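Local coordinates for putative 6-pyruvoyl tetrahydrobiopterin synthase (Caenorhabditis elegans, PDB 2G64), which probably catalyses the zinc-dependent conversion of 7,8-dihydroneopterin triphosphate to 6-pyruvoyl tetrahydropterin with loss of triphosphate, a step in tetrahydrobiopterin biosynthesis, at residues 66-79 and 108-121. The protein carries 1 engineered substitution. Sequence-based numbering, arbitrary orientation.
Sequences YDLAKLKKEMSLVL and MFEKLKSVMSNPSV
The two long helices packed on the β-sheet of the tetrahydropterin synthase fold meet here, with Val78 as a knob in the hole formed by Met108, Lys111, Leu112 and Val115; the axes of segments 68-79 and 108-115 approach to 9.0 Å, their directions 128° apart. A slim β-branched side chain suits the site: Val78 CG2 presses to 3.5 Å from Leu112 CA, a tight fit, while CG1, anti to the backbone N (chi1 -176°), meets the methyl CE of Met108. Beneath, Leu112 and Met75 both reach Val52 of strand 44-57.

From within helix 68-79, buried Glu74 holds the turn at Met116 to Asn118, its two oxygens serving serine and tyrosine at once. Ser117 OG donates to the syn lone pair of Glu74 OE2, 2.8 Å away, whereas Ser117 N, also 2.8 Å from OE2, comes from above the carboxylate plane, 66° out of it. OE1 takes the Tyr66 hydroxyl on its syn lone pair, and that OH receives a weak bond from Asn118 N. Tyrosine suits its place because its ring packs on Val121 CG2 and Met116 CE while its OH reaches the turn. With an alanine here instead of Glu74, both Ser117 N and OG are likely to lose their acceptor, and the Tyr66 hydroxyl its carboxylate partner. Three donors converging on one carboxylate probably stabilise its negative charge away from bulk solvent.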
loop_
_atom_site.group_PDB
_atom_site.type_symbol
_atom_site.label_atom_id
_atom_site.label_comp_id
_atom_site.label_asym_id
_atom_site.label_seq_id
_atom_site.Cartn_x
_atom_site.Cartn_y
_atom_site.Cartn_z
ATOM N N TYR A 66 -12.037 -23.335 2.677
ATOM C CA TYR A 66 -12.221 -23.386 4.123
ATOM C C TYR A 66 -13.265 -22.339 4.477
ATOM O O TYR A 66 -13.410 -21.324 3.793
ATOM C CB TYR A 66 -10.886 -23.047 4.828
ATOM C CG TYR A 66 -10.719 -23.458 6.295
ATOM C CD1 TYR A 66 -10.290 -24.736 6.643
ATOM C CD2 TYR A 66 -10.915 -22.535 7.325
ATOM C CE1 TYR A 66 -10.083 -25.102 7.991
ATOM C CE2 TYR A 66 -10.714 -22.892 8.683
ATOM C CZ TYR A 66 -10.303 -24.170 9.004
ATOM O OH TYR A 66 -10.092 -24.523 10.326
ATOM N N ASP A 67 -13.970 -22.570 5.577
ATOM C CA ASP A 67 -14.961 -21.609 6.052
ATOM C C ASP A 67 -14.283 -20.377 6.680
ATOM O O ASP A 67 -13.631 -20.497 7.716
ATOM C CB ASP A 67 -15.860 -22.313 7.065
ATOM C CG ASP A 67 -16.873 -21.383 7.699
ATOM O OD1 ASP A 67 -17.573 -20.673 6.963
ATOM O OD2 ASP A 67 -16.966 -21.369 8.940
ATOM N N LEU A 68 -14.413 -19.215 6.044
ATOM C CA LEU A 68 -13.720 -18.012 6.526
ATOM C C LEU A 68 -14.182 -17.614 7.923
ATOM O O LEU A 68 -13.381 -17.136 8.733
ATOM C CB LEU A 68 -13.843 -16.831 5.547
ATOM C CG LEU A 68 -13.246 -15.490 6.024
ATOM C CD1 LEU A 68 -11.744 -15.579 6.264
ATOM C CD2 LEU A 68 -13.554 -14.330 5.092
ATOM N N ALA A 69 -15.467 -17.820 8.213
ATOM C CA ALA A 69 -15.995 -17.506 9.537
ATOM C C ALA A 69 -15.276 -18.315 10.616
ATOM O O ALA A 69 -14.912 -17.777 11.671
ATOM C CB ALA A 69 -17.496 -17.761 9.592
ATOM N N LYS A 70 -15.071 -19.603 10.340
ATOM C CA LYS A 70 -14.340 -20.504 11.229
ATOM C C LYS A 70 -12.867 -20.111 11.371
ATOM O O LYS A 70 -12.326 -20.099 12.484
ATOM C CB LYS A 70 -14.416 -21.937 10.718
ATOM C CG LYS A 70 -15.363 -22.834 11.494
ATOM C CD LYS A 70 -15.567 -24.172 10.790
ATOM C CE LYS A 70 -17.052 -24.520 10.647
ATOM N NZ LYS A 70 -17.633 -24.093 9.327
ATOM N N LEU A 71 -12.223 -19.811 10.245
ATOM C CA LEU A 71 -10.822 -19.346 10.268
ATOM C C LEU A 71 -10.701 -18.071 11.107
ATOM O O LEU A 71 -9.761 -17.930 11.890
ATOM C CB LEU A 71 -10.311 -19.079 8.844
ATOM C CG LEU A 71 -8.807 -18.784 8.708
ATOM C CD1 LEU A 71 -7.994 -19.928 9.305
ATOM C CD2 LEU A 71 -8.385 -18.510 7.256
ATOM N N LYS A 72 -11.638 -17.137 10.937
ATOM C CA LYS A 72 -11.581 -15.886 11.693
ATOM C C LYS A 72 -11.556 -16.132 13.197
ATOM O O LYS A 72 -10.760 -15.509 13.909
ATOM C CB LYS A 72 -12.710 -14.935 11.289
ATOM C CG LYS A 72 -12.425 -14.191 10.004
ATOM C CD LYS A 72 -13.662 -13.449 9.504
ATOM C CE LYS A 72 -14.057 -12.326 10.448
ATOM N NZ LYS A 72 -15.444 -11.841 10.193
ATOM N N LYS A 73 -12.402 -17.061 13.658
ATOM C CA LYS A 73 -12.472 -17.427 15.076
ATOM C C LYS A 73 -11.185 -18.079 15.579
ATOM O O LYS A 73 -10.702 -17.754 16.679
ATOM C CB LYS A 73 -13.675 -18.345 15.334
ATOM C CG LYS A 73 -15.008 -17.615 15.455
ATOM C CD LYS A 73 -16.140 -18.574 15.826
ATOM C CE LYS A 73 -15.667 -19.666 16.777
ATOM N NZ LYS A 73 -16.805 -20.452 17.332
ATOM N N GLU A 74 -10.628 -18.989 14.778
ATOM C CA GLU A 74 -9.419 -19.701 15.128
ATOM C C GLU A 74 -8.246 -18.730 15.152
ATOM O O GLU A 74 -7.439 -18.768 16.078
ATOM C CB GLU A 74 -9.161 -20.842 14.138
ATOM C CG GLU A 74 -10.145 -21.994 14.331
ATOM C CD GLU A 74 -10.411 -22.807 13.066
ATOM O OE1 GLU A 74 -9.793 -22.558 12.006
ATOM O OE2 GLU A 74 -11.257 -23.712 13.138
ATOM N N MET A 75 -8.154 -17.867 14.140
ATOM C CA MET A 75 -7.089 -16.852 14.122
ATOM C C MET A 75 -7.206 -15.888 15.318
ATOM O O MET A 75 -6.194 -15.488 15.892
ATOM C CB MET A 75 -7.087 -16.080 12.803
ATOM C CG MET A 75 -6.535 -16.911 11.644
ATOM S SD MET A 75 -6.591 -16.046 10.064
ATOM C CE MET A 75 -5.491 -14.635 10.342
ATOM N N SER A 76 -8.434 -15.525 15.689
ATOM C CA SER A 76 -8.670 -14.665 16.860
ATOM C C SER A 76 -8.087 -15.277 18.130
ATOM O O SER A 76 -7.482 -14.581 18.950
ATOM C CB SER A 76 -10.168 -14.392 17.056
ATOM O OG SER A 76 -10.370 -13.290 17.934
ATOM N N LEU A 77 -8.267 -16.580 18.292
ATOM C CA LEU A 77 -7.753 -17.299 19.457
ATOM C C LEU A 77 -6.238 -17.175 19.562
ATOM O O LEU A 77 -5.689 -16.947 20.652
ATOM C CB LEU A 77 -8.145 -18.765 19.377
ATOM C CG LEU A 77 -9.584 -19.096 19.742
ATOM C CD1 LEU A 77 -9.787 -20.585 19.580
ATOM C CD2 LEU A 77 -9.892 -18.652 21.192
ATOM N N VAL A 78 -5.562 -17.282 18.421
ATOM C CA VAL A 78 -4.116 -17.117 18.390
ATOM C C VAL A 78 -3.734 -15.652 18.664
ATOM O O VAL A 78 -2.814 -15.373 19.442
ATOM C CB VAL A 78 -3.518 -17.588 17.030
ATOM C CG1 VAL A 78 -2.006 -17.504 17.040
ATOM C CG2 VAL A 78 -3.985 -19.027 16.691
ATOM N N LEU A 79 -4.431 -14.724 18.010
ATOM C CA LEU A 79 -4.111 -13.302 18.122
ATOM C C LEU A 79 -4.297 -12.805 19.564
ATOM O O LEU A 79 -3.594 -11.908 20.019
ATOM C CB LEU A 79 -4.963 -12.487 17.147
ATOM C CG LEU A 79 -4.498 -12.573 15.686
ATOM C CD1 LEU A 79 -5.640 -12.060 14.783
ATOM C CD2 LEU A 79 -3.221 -11.763 15.473
ATOM N N MET A 108 3.252 -18.746 15.668
ATOM C CA MET A 108 1.893 -18.489 15.214
ATOM C C MET A 108 1.367 -19.663 14.375
ATOM O O MET A 108 0.214 -20.057 14.506
ATOM C CB MET A 108 1.820 -17.193 14.408
ATOM C CG MET A 108 2.261 -15.962 15.217
ATOM S SD MET A 108 1.119 -15.474 16.527
ATOM C CE MET A 108 -0.225 -14.735 15.565
ATOM N N PHE A 109 2.217 -20.187 13.507
ATOM C CA PHE A 109 1.888 -21.389 12.726
ATOM C C PHE A 109 1.484 -22.534 13.665
ATOM O O PHE A 109 0.430 -23.153 13.498
ATOM C CB PHE A 109 3.106 -21.792 11.900
ATOM C CG PHE A 109 2.866 -22.923 10.937
ATOM C CD1 PHE A 109 2.560 -22.668 9.610
ATOM C CD2 PHE A 109 2.974 -24.250 11.362
ATOM C CE1 PHE A 109 2.361 -23.726 8.702
ATOM C CE2 PHE A 109 2.783 -25.307 10.468
ATOM C CZ PHE A 109 2.473 -25.037 9.132
ATOM N N GLU A 110 2.324 -22.824 14.647
ATOM C CA GLU A 110 2.058 -23.970 15.516
ATOM C C GLU A 110 0.842 -23.762 16.424
ATOM O O GLU A 110 0.043 -24.687 16.625
ATOM C CB GLU A 110 3.308 -24.349 16.319
ATOM C CG GLU A 110 4.440 -24.943 15.465
ATOM C CD GLU A 110 4.039 -26.242 14.744
ATOM O OE1 GLU A 110 3.129 -26.949 15.226
ATOM O OE2 GLU A 110 4.636 -26.560 13.688
ATOM N N LYS A 111 0.692 -22.554 16.974
ATOM C CA LYS A 111 -0.466 -22.243 17.818
ATOM C C LYS A 111 -1.773 -22.306 17.007
ATOM O O LYS A 111 -2.795 -22.837 17.465
ATOM C CB LYS A 111 -0.306 -20.872 18.485
ATOM C CG LYS A 111 -1.492 -20.456 19.337
ATOM C CD LYS A 111 -1.456 -21.186 20.685
ATOM C CE LYS A 111 -2.776 -21.035 21.428
ATOM N NZ LYS A 111 -2.871 -22.016 22.547
ATOM N N LEU A 112 -1.735 -21.796 15.784
ATOM C CA LEU A 112 -2.924 -21.854 14.932
ATOM C C LEU A 112 -3.233 -23.301 14.621
ATOM O O LEU A 112 -4.370 -23.736 14.757
ATOM C CB LEU A 112 -2.740 -21.083 13.635
ATOM C CG LEU A 112 -3.930 -21.154 12.685
ATOM C CD1 LEU A 112 -5.210 -20.670 13.394
ATOM C CD2 LEU A 112 -3.663 -20.355 11.390
ATOM N N LYS A 113 -2.219 -24.045 14.209
ATOM C CA LYS A 113 -2.448 -25.460 13.883
ATOM C C LYS A 113 -3.140 -26.191 15.050
ATOM O O LYS A 113 -4.048 -27.012 14.841
ATOM C CB LYS A 113 -1.144 -26.117 13.471
ATOM C CG LYS A 113 -1.289 -27.292 12.529
ATOM C CD LYS A 113 0.048 -27.576 11.869
ATOM C CE LYS A 113 0.327 -29.064 11.777
ATOM N NZ LYS A 113 1.739 -29.328 11.372
ATOM N N SER A 114 -2.748 -25.830 16.272
ATOM C CA SER A 114 -3.280 -26.387 17.509
ATOM C C SER A 114 -4.756 -26.083 17.790
ATOM O O SER A 114 -5.389 -26.791 18.561
ATOM C CB SER A 114 -2.406 -25.961 18.701
ATOM O OG SER A 114 -2.878 -24.768 19.292
ATOM N N VAL A 115 -5.310 -25.041 17.176
ATOM C CA VAL A 115 -6.696 -24.661 17.446
ATOM C C VAL A 115 -7.618 -24.875 16.251
ATOM O O VAL A 115 -8.830 -24.691 16.351
ATOM C CB VAL A 115 -6.856 -23.211 18.009
ATOM C CG1 VAL A 115 -6.107 -23.051 19.330
ATOM C CG2 VAL A 115 -6.440 -22.140 16.987
ATOM N N MET A 116 -7.054 -25.282 15.120
ATOM C CA MET A 116 -7.845 -25.350 13.891
ATOM C C MET A 116 -8.803 -26.527 13.843
ATOM O O MET A 116 -8.424 -27.645 14.171
ATOM C CB MET A 116 -6.944 -25.392 12.663
ATOM C CG MET A 116 -6.480 -24.034 12.215
ATOM S SD MET A 116 -5.384 -24.186 10.809
ATOM C CE MET A 116 -6.596 -24.267 9.465
ATOM N N SER A 117 -10.024 -26.256 13.389
ATOM C CA SER A 117 -11.004 -27.314 13.090
ATOM C C SER A 117 -10.528 -28.300 12.015
ATOM O O SER A 117 -10.751 -29.505 12.132
ATOM C CB SER A 117 -12.404 -26.734 12.773
ATOM O OG SER A 117 -12.409 -25.793 11.697
ATOM N N ASN A 118 -9.847 -27.792 10.992
ATOM C CA ASN A 118 -9.231 -28.648 9.967
ATOM C C ASN A 118 -7.781 -28.236 9.664
ATOM O O ASN A 118 -7.520 -27.495 8.701
ATOM C CB ASN A 118 -10.090 -28.650 8.684
ATOM C CG ASN A 118 -9.457 -29.444 7.540
ATOM O OD1 ASN A 118 -8.715 -30.403 7.765
ATOM N ND2 ASN A 118 -9.760 -29.047 6.306
ATOM N N PRO A 119 -6.840 -28.691 10.495
ATOM C CA PRO A 119 -5.465 -28.194 10.403
ATOM C C PRO A 119 -4.711 -28.721 9.184
ATOM O O PRO A 119 -3.665 -28.175 8.826
ATOM C CB PRO A 119 -4.821 -28.678 11.705
ATOM C CG PRO A 119 -5.656 -29.844 12.138
ATOM C CD PRO A 119 -7.025 -29.658 11.591
ATOM N N SER A 120 -5.245 -29.756 8.540
ATOM C CA SER A 120 -4.582 -30.337 7.365
ATOM C C SER A 120 -4.412 -29.342 6.197
ATOM O O SER A 120 -3.448 -29.438 5.444
ATOM C CB SER A 120 -5.315 -31.607 6.891
ATOM O OG SER A 120 -6.551 -31.266 6.280
ATOM N N VAL A 121 -5.332 -28.385 6.064
ATOM C CA VAL A 121 -5.204 -27.363 5.013
ATOM C C VAL A 121 -4.257 -26.190 5.319
ATOM O O VAL A 121 -4.017 -25.368 4.438
ATOM C CB VAL A 121 -6.569 -26.802 4.518
ATOM C CG1 VAL A 121 -7.393 -27.894 3.837
ATOM C CG2 VAL A 121 -7.332 -26.139 5.647
#